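Local coordinates for nitrate regulatory protein (Klebsiella oxytoca, PDB 4AKK) that senses nitrate and nitrite and in response binds a terminator site in the nasF operon leader RNA to effect transcription antitermination, at residues Gln74-Ala79 with Ala97-Val102; Arg108-Leu113 with Trp133-Leu138; Ala139-Arg144 with Thr156-Arg161. All blocks are in the same frame, centred on the assembly; numbering follows the deposited sequence.

Interaction 1 (Gln74-Ala79 with Ala97-Val102); sequences QCERGA and AGAALV. With EDO (1,2-ethanediol), chain C.
Glu-76 reaches across to helix 92-117 with its chain fully drawn out, and its carboxylate lands beside Ala-99 and Val-102. CG lies anti to the backbone N (chi1 -170°), and from there the chain runs straight out to the acid. OE2 settles against the methyl CB of Ala-99 at 3.6 Å. OE1 comes up to CG2 of Val-102, a close 3.1 Å, where the two side chains cross at about a right angle. The acid makes no hydrogen bond to segment 97-102; its strong partner is Arg-142 on helix 138-147, which forms a salt bridge to OE2. The backbones are those of an antiparallel helical hairpin in the all-helical NIT domain: helices 56-85 and 92-117 follow one another in the chain, and over these segments their axes come within 8.6 Å, at 159° between directions. The close approach probably depends on Gly-98 having no side chain, with its CA 4.9 Å from the CA of Glu-76. One residue on from that glutamate, Arg-77 turns off to another side of its helix. It bends at chi3, and NE donates to O1 of an ethanediol, probably from the crystallisation liquor, at 3.0 Å, the oxygen lying at the edge of the guanidinium and near its plane. Arg-203 also bonds this diol, while NH1 of Arg-77 makes a salt bridge to Glu-197.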
loop_
_atom_site.group_PDB
_atom_site.type_symbol
_atom_site.label_atom_id
_atom_site.label_comp_id
_atom_site.label_asym_id
_atom_site.label_seq_id
_atom_site.Cartn_x
_atom_site.Cartn_y
_atom_site.Cartn_z
ATOM N N GLN A 74 -17.444 -20.139 8.291
ATOM C CA GLN A 74 -18.490 -19.115 8.214
ATOM C C GLN A 74 -19.883 -19.714 8.464
ATOM O O GLN A 74 -20.736 -19.090 9.105
ATOM C CB GLN A 74 -18.448 -18.420 6.844
ATOM C CG GLN A 74 -17.275 -17.447 6.659
ATOM C CD GLN A 74 -16.933 -17.172 5.194
ATOM O OE1 GLN A 74 -17.318 -17.933 4.297
ATOM N NE2 GLN A 74 -16.184 -16.091 4.949
ATOM N N CYS A 75 -20.119 -20.918 7.951
ATOM C CA CYS A 75 -21.382 -21.613 8.219
ATOM C C CYS A 75 -21.488 -21.949 9.702
ATOM O O CYS A 75 -22.517 -21.715 10.337
ATOM C CB CYS A 75 -21.511 -22.889 7.369
ATOM S SG CYS A 75 -21.558 -22.609 5.559
ATOM N N GLU A 76 -20.412 -22.492 10.260
ATOM C CA GLU A 76 -20.406 -22.811 11.684
ATOM C C GLU A 76 -20.588 -21.545 12.528
ATOM O O GLU A 76 -21.318 -21.551 13.508
ATOM C CB GLU A 76 -19.134 -23.564 12.090
ATOM C CG GLU A 76 -19.199 -24.136 13.507
ATOM C CD GLU A 76 -18.048 -25.073 13.829
ATOM O OE1 GLU A 76 -17.196 -25.302 12.949
ATOM O OE2 GLU A 76 -17.990 -25.579 14.968
ATOM N N ARG A 77 -19.928 -20.458 12.153
ATOM C CA ARG A 77 -20.083 -19.218 12.905
ATOM C C ARG A 77 -21.562 -18.816 12.975
ATOM O O ARG A 77 -22.091 -18.544 14.045
ATOM C CB ARG A 77 -19.227 -18.089 12.302
ATOM C CG ARG A 77 -19.324 -16.751 13.071
ATOM C CD ARG A 77 -18.429 -15.675 12.450
ATOM N NE ARG A 77 -18.665 -15.529 11.008
ATOM C CZ ARG A 77 -17.837 -14.902 10.176
ATOM N NH1 ARG A 77 -16.711 -14.360 10.643
ATOM N NH2 ARG A 77 -18.124 -14.821 8.871
ATOM N N GLY A 78 -22.223 -18.786 11.821
ATOM C CA GLY A 78 -23.615 -18.387 11.750
ATOM C C GLY A 78 -24.564 -19.301 12.493
ATOM O O GLY A 78 -25.488 -18.833 13.163
ATOM N N ALA A 79 -24.346 -20.609 12.389
ATOM C CA ALA A 79 -25.160 -21.559 13.144
ATOM C C ALA A 79 -24.994 -21.367 14.654
ATOM O O ALA A 79 -25.980 -21.285 15.386
ATOM C CB ALA A 79 -24.832 -23.005 12.741
ATOM N N ALA A 97 -23.841 -30.331 12.034
ATOM C CA ALA A 97 -23.475 -30.563 10.647
ATOM C C ALA A 97 -22.316 -29.657 10.228
ATOM O O ALA A 97 -21.372 -30.101 9.581
ATOM C CB ALA A 97 -24.684 -30.341 9.741
ATOM N N GLY A 98 -22.402 -28.384 10.597
ATOM C CA GLY A 98 -21.378 -27.418 10.246
ATOM C C GLY A 98 -20.019 -27.815 10.782
ATOM O O GLY A 98 -19.021 -27.739 10.069
ATOM N N ALA A 99 -19.985 -28.254 12.038
ATOM C CA ALA A 99 -18.746 -28.681 12.667
ATOM C C ALA A 99 -18.144 -29.896 11.965
ATOM O O ALA A 99 -16.924 -30.021 11.860
ATOM C CB ALA A 99 -18.974 -28.968 14.160
ATOM N N ALA A 100 -19.003 -30.791 11.484
ATOM C CA ALA A 100 -18.553 -31.978 10.764
ATOM C C ALA A 100 -17.908 -31.605 9.435
ATOM O O ALA A 100 -16.875 -32.161 9.046
ATOM C CB ALA A 100 -19.731 -32.939 10.531
ATOM N N LEU A 101 -18.531 -30.662 8.737
ATOM C CA LEU A 101 -18.010 -30.163 7.468
ATOM C C LEU A 101 -16.666 -29.463 7.625
ATOM O O LEU A 101 -15.769 -29.615 6.791
ATOM C CB LEU A 101 -19.014 -29.214 6.825
ATOM C CG LEU A 101 -20.313 -29.893 6.401
ATOM C CD1 LEU A 101 -21.199 -28.903 5.675
ATOM C CD2 LEU A 101 -20.008 -31.099 5.521
ATOM N N VAL A 102 -16.537 -28.682 8.693
ATOM C CA VAL A 102 -15.285 -28.011 8.999
ATOM C C VAL A 102 -14.176 -29.043 9.219
ATOM O O VAL A 102 -13.070 -28.921 8.691
ATOM C CB VAL A 102 -15.420 -27.150 10.275
ATOM C CG1 VAL A 102 -14.055 -26.830 10.836
ATOM C CG2 VAL A 102 -16.239 -25.875 10.008
HETATM C C1 EDO C . -21.790 -14.780 10.620
HETATM O O1 EDO C . -21.561 -16.170 10.394
HETATM C C2 EDO C . -23.279 -14.490 10.782
HETATM O O2 EDO C . -23.874 -15.055 11.958
#

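Interaction 2 (Arg108-Leu113 with Trp133-Leu138)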
loop_
_atom_site.group_PDB
_atom_site.type_symbol
_atom_site.label_atom_id
_atom_site.label_comp_id
_atom_site.label_asym_id
_atom_site.label_seq_id
_atom_site.Cartn_x
_atom_site.Cartn_y
_atom_site.Cartn_z
ATOM N N ARG A 108 -8.490 -31.822 4.618
ATOM C CA ARG A 108 -8.054 -31.447 3.282
ATOM C C ARG A 108 -7.067 -30.275 3.326
ATOM O O ARG A 108 -6.113 -30.233 2.552
ATOM C CB ARG A 108 -9.253 -31.074 2.418
ATOM C CG ARG A 108 -10.191 -32.241 2.068
ATOM C CD ARG A 108 -11.501 -31.710 1.489
ATOM N NE ARG A 108 -12.254 -32.717 0.748
ATOM C CZ ARG A 108 -12.206 -32.856 -0.576
ATOM N NH1 ARG A 108 -11.436 -32.053 -1.305
ATOM N NH2 ARG A 108 -12.924 -33.799 -1.174
ATOM N N PHE A 109 -7.306 -29.326 4.228
ATOM C CA PHE A 109 -6.428 -28.165 4.395
ATOM C C PHE A 109 -5.042 -28.598 4.858
ATOM O O PHE A 109 -4.023 -28.148 4.320
ATOM C CB PHE A 109 -7.033 -27.180 5.403
ATOM C CG PHE A 109 -6.083 -26.092 5.859
ATOM C CD1 PHE A 109 -5.712 -25.059 5.000
ATOM C CD2 PHE A 109 -5.586 -26.087 7.153
ATOM C CE1 PHE A 109 -4.849 -24.051 5.420
ATOM C CE2 PHE A 109 -4.713 -25.081 7.587
ATOM C CZ PHE A 109 -4.348 -24.061 6.720
ATOM N N TYR A 110 -5.015 -29.465 5.870
ATOM C CA TYR A 110 -3.759 -29.964 6.430
ATOM C C TYR A 110 -2.986 -30.756 5.371
ATOM O O TYR A 110 -1.754 -30.716 5.327
ATOM C CB TYR A 110 -4.019 -30.825 7.672
ATOM C CG TYR A 110 -4.335 -30.043 8.944
ATOM C CD1 TYR A 110 -3.616 -28.909 9.281
ATOM C CD2 TYR A 110 -5.339 -30.458 9.814
ATOM C CE1 TYR A 110 -3.890 -28.199 10.434
ATOM C CE2 TYR A 110 -5.621 -29.753 10.976
ATOM C CZ TYR A 110 -4.890 -28.624 11.278
ATOM O OH TYR A 110 -5.149 -27.910 12.424
ATOM N N ALA A 111 -3.719 -31.465 4.515
ATOM C CA ALA A 111 -3.113 -32.209 3.416
ATOM C C ALA A 111 -2.480 -31.261 2.397
ATOM O O ALA A 111 -1.332 -31.455 1.982
ATOM C CB ALA A 111 -4.146 -33.099 2.742
ATOM N N ALA A 112 -3.229 -30.234 1.999
ATOM C CA ALA A 112 -2.725 -29.252 1.042
ATOM C C ALA A 112 -1.495 -28.504 1.569
ATOM O O ALA A 112 -0.750 -27.911 0.789
ATOM C CB ALA A 112 -3.818 -28.274 0.640
ATOM N N LEU A 113 -1.264 -28.548 2.881
ATOM C CA LEU A 113 -0.074 -27.890 3.444
ATOM C C LEU A 113 1.243 -28.649 3.191
ATOM O O LEU A 113 2.313 -28.038 3.153
ATOM C CB LEU A 113 -0.236 -27.618 4.946
ATOM C CG LEU A 113 -1.197 -26.506 5.382
ATOM C CD1 LEU A 113 -1.221 -26.408 6.894
ATOM C CD2 LEU A 113 -0.807 -25.175 4.771
ATOM N N TRP A 133 -2.015 -22.402 14.545
ATOM C CA TRP A 133 -1.965 -22.263 16.001
ATOM C C TRP A 133 -3.361 -22.180 16.610
ATOM O O TRP A 133 -3.624 -22.766 17.657
ATOM C CB TRP A 133 -1.141 -21.033 16.390
ATOM C CG TRP A 133 -1.185 -20.687 17.850
ATOM C CD1 TRP A 133 -2.199 -20.059 18.514
ATOM C CD2 TRP A 133 -0.161 -20.929 18.823
ATOM N NE1 TRP A 133 -1.876 -19.905 19.839
ATOM C CE2 TRP A 133 -0.629 -20.429 20.055
ATOM C CE3 TRP A 133 1.104 -21.522 18.771
ATOM C CZ2 TRP A 133 0.124 -20.506 21.225
ATOM C CZ3 TRP A 133 1.851 -21.597 19.936
ATOM C CH2 TRP A 133 1.359 -21.093 21.146
ATOM N N TYR A 134 -4.259 -21.467 15.940
ATOM C CA TYR A 134 -5.623 -21.287 16.435
ATOM C C TYR A 134 -6.568 -22.440 16.124
ATOM O O TYR A 134 -7.564 -22.619 16.815
ATOM C CB TYR A 134 -6.228 -20.001 15.870
ATOM C CG TYR A 134 -5.646 -18.753 16.473
ATOM C CD1 TYR A 134 -6.126 -18.253 17.676
ATOM C CD2 TYR A 134 -4.614 -18.076 15.842
ATOM C CE1 TYR A 134 -5.582 -17.111 18.237
ATOM C CE2 TYR A 134 -4.070 -16.939 16.392
ATOM C CZ TYR A 134 -4.556 -16.459 17.588
ATOM O OH TYR A 134 -4.007 -15.320 18.129
ATOM N N LEU A 135 -6.280 -23.208 15.078
ATOM C CA LEU A 135 -7.196 -24.264 14.656
ATOM C C LEU A 135 -7.582 -25.266 15.754
ATOM O O LEU A 135 -8.753 -25.614 15.876
ATOM C CB LEU A 135 -6.676 -24.977 13.405
ATOM C CG LEU A 135 -6.796 -24.122 12.142
ATOM C CD1 LEU A 135 -6.208 -24.828 10.928
ATOM C CD2 LEU A 135 -8.247 -23.733 11.887
ATOM N N PRO A 136 -6.607 -25.731 16.558
ATOM C CA PRO A 136 -6.940 -26.715 17.597
ATOM C C PRO A 136 -7.834 -26.161 18.706
ATOM O O PRO A 136 -8.267 -26.917 19.570
ATOM C CB PRO A 136 -5.572 -27.085 18.184
ATOM C CG PRO A 136 -4.574 -26.675 17.157
ATOM C CD PRO A 136 -5.160 -25.473 16.490
ATOM N N GLN A 137 -8.104 -24.864 18.691
ATOM C CA GLN A 137 -8.940 -24.269 19.727
ATOM C C GLN A 137 -10.419 -24.423 19.402
ATOM O O GLN A 137 -11.279 -24.113 20.219
ATOM C CB GLN A 137 -8.585 -22.798 19.929
ATOM C CG GLN A 137 -7.109 -22.565 20.154
ATOM C CD GLN A 137 -6.818 -21.214 20.775
ATOM O OE1 GLN A 137 -7.633 -20.290 20.703
ATOM N NE2 GLN A 137 -5.646 -21.090 21.389
ATOM N N LEU A 138 -10.711 -24.926 18.208
ATOM C CA LEU A 138 -12.088 -25.175 17.813
ATOM C C LEU A 138 -12.839 -26.105 18.759
ATOM O O LEU A 138 -14.020 -25.898 19.019
ATOM C CB LEU A 138 -12.150 -25.720 16.392
ATOM C CG LEU A 138 -12.045 -24.654 15.310
ATOM C CD1 LEU A 138 -11.942 -25.301 13.942
ATOM C CD2 LEU A 138 -13.237 -23.708 15.392
#
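Leu-135 points its side chain at Phe-109 and Tyr-110, joining segment 133-138 to helix 92-117 within the helical bundle of the NIT domain. The backbones stay well apart, with 10.6 Å between the CA atoms of Tyr-110 and Leu-135, and the side chains bridge the distance. The two aromatic residues are neighbours in sequence but leave their helix with different first torsions. Phe-109 has CG anti to its own N (chi1 168°), which carries the ring inward, where Ile-66 and Leu-69 of helix 56-85 and Leu-166 of helix 152-167 also pack on it. Leu-113, one turn along, lays CG over one face of that ring, offset toward the rim at 4.2 Å above the plane. Tyr-110 instead swings CG opposite the carbonyl carbon (chi1 -77°); its CB sets off to one side, yet the long ring brings the hydroxyl end back to meet the leucine coming from the opposite direction. The same tyrosine also packs on Glu-37 of the second subunit, so the contact lies close to the dimer interface. One methyl of Leu-135 serves both rings: CD1 sits 3.7 Å from CE2 of Phe-109 and 4.0 Å from CZ of Tyr-110, oblique to each ring. The phenol oxygen comes nearer still to the leucine stem, with OH of Tyr-110 3.4 Å from CB of Leu-135.

Interaction 3 (Ala139-Arg144 with Thr156-Arg161). With EDO (1,2-ethanediol), chain E.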
loop_
_atom_site.group_PDB
_atom_site.type_symbol
_atom_site.label_atom_id
_atom_site.label_comp_id
_atom_site.label_asym_id
_atom_site.label_seq_id
_atom_site.Cartn_x
_atom_site.Cartn_y
_atom_site.Cartn_z
ATOM N N ALA A 139 -12.165 -27.131 19.268
ATOM C CA ALA A 139 -12.820 -28.067 20.178
ATOM C C ALA A 139 -13.339 -27.363 21.436
ATOM O O ALA A 139 -14.496 -27.528 21.813
ATOM C CB ALA A 139 -11.886 -29.212 20.542
ATOM N N ALA A 140 -12.487 -26.571 22.074
ATOM C CA ALA A 140 -12.881 -25.840 23.278
ATOM C C ALA A 140 -14.023 -24.863 23.000
ATOM O O ALA A 140 -14.975 -24.760 23.781
ATOM C CB ALA A 140 -11.696 -25.109 23.860
ATOM N N LEU A 141 -13.924 -24.152 21.880
ATOM C CA LEU A 141 -14.942 -23.181 21.498
ATOM C C LEU A 141 -16.302 -23.847 21.305
ATOM O O LEU A 141 -17.323 -23.338 21.765
ATOM C CB LEU A 141 -14.521 -22.445 20.224
ATOM C CG LEU A 141 -15.535 -21.549 19.506
ATOM C CD1 LEU A 141 -16.014 -20.437 20.440
ATOM C CD2 LEU A 141 -14.910 -20.968 18.230
ATOM N N ARG A 142 -16.310 -24.983 20.623
ATOM C CA ARG A 142 -17.557 -25.702 20.362
ATOM C C ARG A 142 -18.247 -26.158 21.643
ATOM O O ARG A 142 -19.467 -26.030 21.787
ATOM C CB ARG A 142 -17.305 -26.898 19.444
ATOM C CG ARG A 142 -16.989 -26.491 18.022
ATOM C CD ARG A 142 -16.170 -27.539 17.316
ATOM N NE ARG A 142 -16.170 -27.314 15.874
ATOM C CZ ARG A 142 -15.473 -28.038 15.010
ATOM N NH1 ARG A 142 -14.714 -29.039 15.441
ATOM N NH2 ARG A 142 -15.544 -27.766 13.719
ATOM N N LYS A 143 -17.464 -26.692 22.573
ATOM C CA LYS A 143 -18.017 -27.112 23.853
ATOM C C LYS A 143 -18.725 -25.945 24.541
ATOM O O LYS A 143 -19.853 -26.078 25.012
ATOM C CB LYS A 143 -16.929 -27.686 24.760
ATOM C CG LYS A 143 -17.480 -28.198 26.084
ATOM C CD LYS A 143 -16.439 -28.966 26.883
ATOM C CE LYS A 143 -17.029 -29.470 28.198
ATOM N NZ LYS A 143 -15.964 -29.862 29.163
ATOM N N ARG A 144 -18.076 -24.791 24.578
ATOM C CA ARG A 144 -18.704 -23.624 25.185
ATOM C C ARG A 144 -19.937 -23.223 24.417
ATOM O O ARG A 144 -20.926 -22.819 25.019
ATOM C CB ARG A 144 -17.736 -22.446 25.282
ATOM C CG ARG A 144 -16.754 -22.604 26.422
ATOM C CD ARG A 144 -16.004 -21.330 26.727
ATOM N NE ARG A 144 -15.064 -21.562 27.819
ATOM C CZ ARG A 144 -15.397 -21.549 29.104
ATOM N NH1 ARG A 144 -16.652 -21.293 29.467
ATOM N NH2 ARG A 144 -14.474 -21.786 30.027
ATOM N N THR A 156 -18.644 -15.431 18.066
ATOM C CA THR A 156 -18.502 -14.786 16.775
ATOM C C THR A 156 -17.083 -14.275 16.537
ATOM O O THR A 156 -16.516 -14.491 15.464
ATOM C CB THR A 156 -19.502 -13.614 16.647
ATOM O OG1 THR A 156 -20.722 -14.109 16.097
ATOM C CG2 THR A 156 -18.947 -12.514 15.732
ATOM N N GLY A 157 -16.526 -13.595 17.536
ATOM C CA GLY A 157 -15.170 -13.070 17.466
ATOM C C GLY A 157 -14.103 -14.143 17.322
ATOM O O GLY A 157 -13.150 -13.970 16.583
ATOM N N GLN A 158 -14.256 -15.253 18.031
ATOM C CA GLN A 158 -13.263 -16.323 17.965
ATOM C C GLN A 158 -13.281 -17.066 16.619
ATOM O O GLN A 158 -12.226 -17.390 16.075
ATOM C CB GLN A 158 -13.421 -17.292 19.143
ATOM C CG GLN A 158 -13.233 -16.616 20.499
ATOM C CD GLN A 158 -13.216 -17.600 21.655
ATOM O OE1 GLN A 158 -13.107 -18.890 21.339
ATOM N NE2 GLN A 158 -13.300 -17.206 22.821
ATOM N N PHE A 159 -14.469 -17.324 16.080
ATOM C CA PHE A 159 -14.567 -17.845 14.718
ATOM C C PHE A 159 -13.921 -16.862 13.740
ATOM O O PHE A 159 -13.135 -17.252 12.877
ATOM C CB PHE A 159 -16.022 -18.096 14.316
ATOM C CG PHE A 159 -16.593 -19.370 14.866
ATOM C CD1 PHE A 159 -16.111 -20.598 14.447
ATOM C CD2 PHE A 159 -17.600 -19.339 15.810
ATOM C CE1 PHE A 159 -16.628 -21.774 14.961
ATOM C CE2 PHE A 159 -18.119 -20.509 16.331
ATOM C CZ PHE A 159 -17.632 -21.726 15.907
ATOM N N SER A 160 -14.257 -15.579 13.884
ATOM C CA SER A 160 -13.745 -14.565 12.982
ATOM C C SER A 160 -12.223 -14.511 13.002
ATOM O O SER A 160 -11.607 -14.242 11.980
ATOM C CB SER A 160 -14.311 -13.191 13.340
ATOM O OG SER A 160 -15.713 -13.164 13.159
ATOM N N ARG A 161 -11.626 -14.729 14.174
ATOM C CA ARG A 161 -10.172 -14.684 14.319
ATOM C C ARG A 161 -9.482 -15.860 13.614
ATOM O O ARG A 161 -8.461 -15.681 12.955
ATOM C CB ARG A 161 -9.775 -14.647 15.795
ATOM C CG ARG A 161 -8.285 -14.862 16.021
ATOM C CD ARG A 161 -7.903 -14.679 17.475
ATOM N NE ARG A 161 -8.512 -15.693 18.331
ATOM C CZ ARG A 161 -8.276 -15.812 19.633
ATOM N NH1 ARG A 161 -7.433 -14.981 20.234
ATOM N NH2 ARG A 161 -8.883 -16.761 20.334
HETATM C C1 EDO E . -11.465 -29.702 15.573
HETATM O O1 EDO E . -11.327 -30.290 14.272
HETATM C C2 EDO E . -10.098 -29.343 16.151
HETATM O O2 EDO E . -10.211 -29.170 17.575
#
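Helices 138-147 and 152-167 are consecutive in the chain and run in broadly opposite directions here, and the nearest CA atoms of segments 139-144 and 156-161 are those of Leu-141 and Gln-158, 7.9 Å apart. Leu-141 points across to segment 156-161 and carries the contact. Its CG stands anti to the backbone N (chi1 170°), and the fork of the side chain then offers one methyl to each of two residues. CD2 goes to Phe-159, hanging over the middle of the ring: it is 3.6 Å from the ring centroid and only 9° off the normal, a well-centred CH-pi contact. All six ring carbons are within reach of that one methyl, the nearest being CZ at 3.7 Å. CD1 goes to Gln-158, which stretches past the leucine in the opposite sense and brings OE1 to 3.4 Å from CD1 of Leu-141. Ile-150 of the connecting loop packs on both Leu-141 and Gln-158, and Phe-159 also touches Glu-76, Arg-77 and Ser-80 of helix 56-85. On another side of helix 152-167, Ser-160 folds its hydroxyl back on its own helix: OG donates to O of Thr-156 at 2.8 Å, from above the carbonyl plane, while the backbone N of Ser-160 reaches the same oxygen from the opposite face. The hydroxyl probably also receives NH1 of Arg-77. Arg-142 sets off to one side with its chain extended. No hydrogen bond or salt bridge spans the two segments, so the direct contact between them probably rests on shape and dispersion, one leucine methyl centred on an aromatic face, while Arg-142 finds its salt-bridge partners, Glu-76 and Asp-103, on helices 56-85 and 92-117.

From the N terminus, interaction 1 comes first, closing a loop of 17 residues: the end of helix 56-85, the short link and the start of helix 92-117. Interaction 2 starts farther along helix 92-117 and closes a 19-residue excursion that takes in most of helix 122-134. Interaction 3 then joins helices 138-147 and 152-167 across 11 residues. The three follow in series; none nests in or crosses another. They still meet in space: Val-102 touches Leu-138, Leu-138 touches Phe-159, and Arg-142 and Ser-160 of interaction 3 have polar partners in segment 74-79. Through these contacts five helices from 56 to 167 are tied into one side of the NIT bundle.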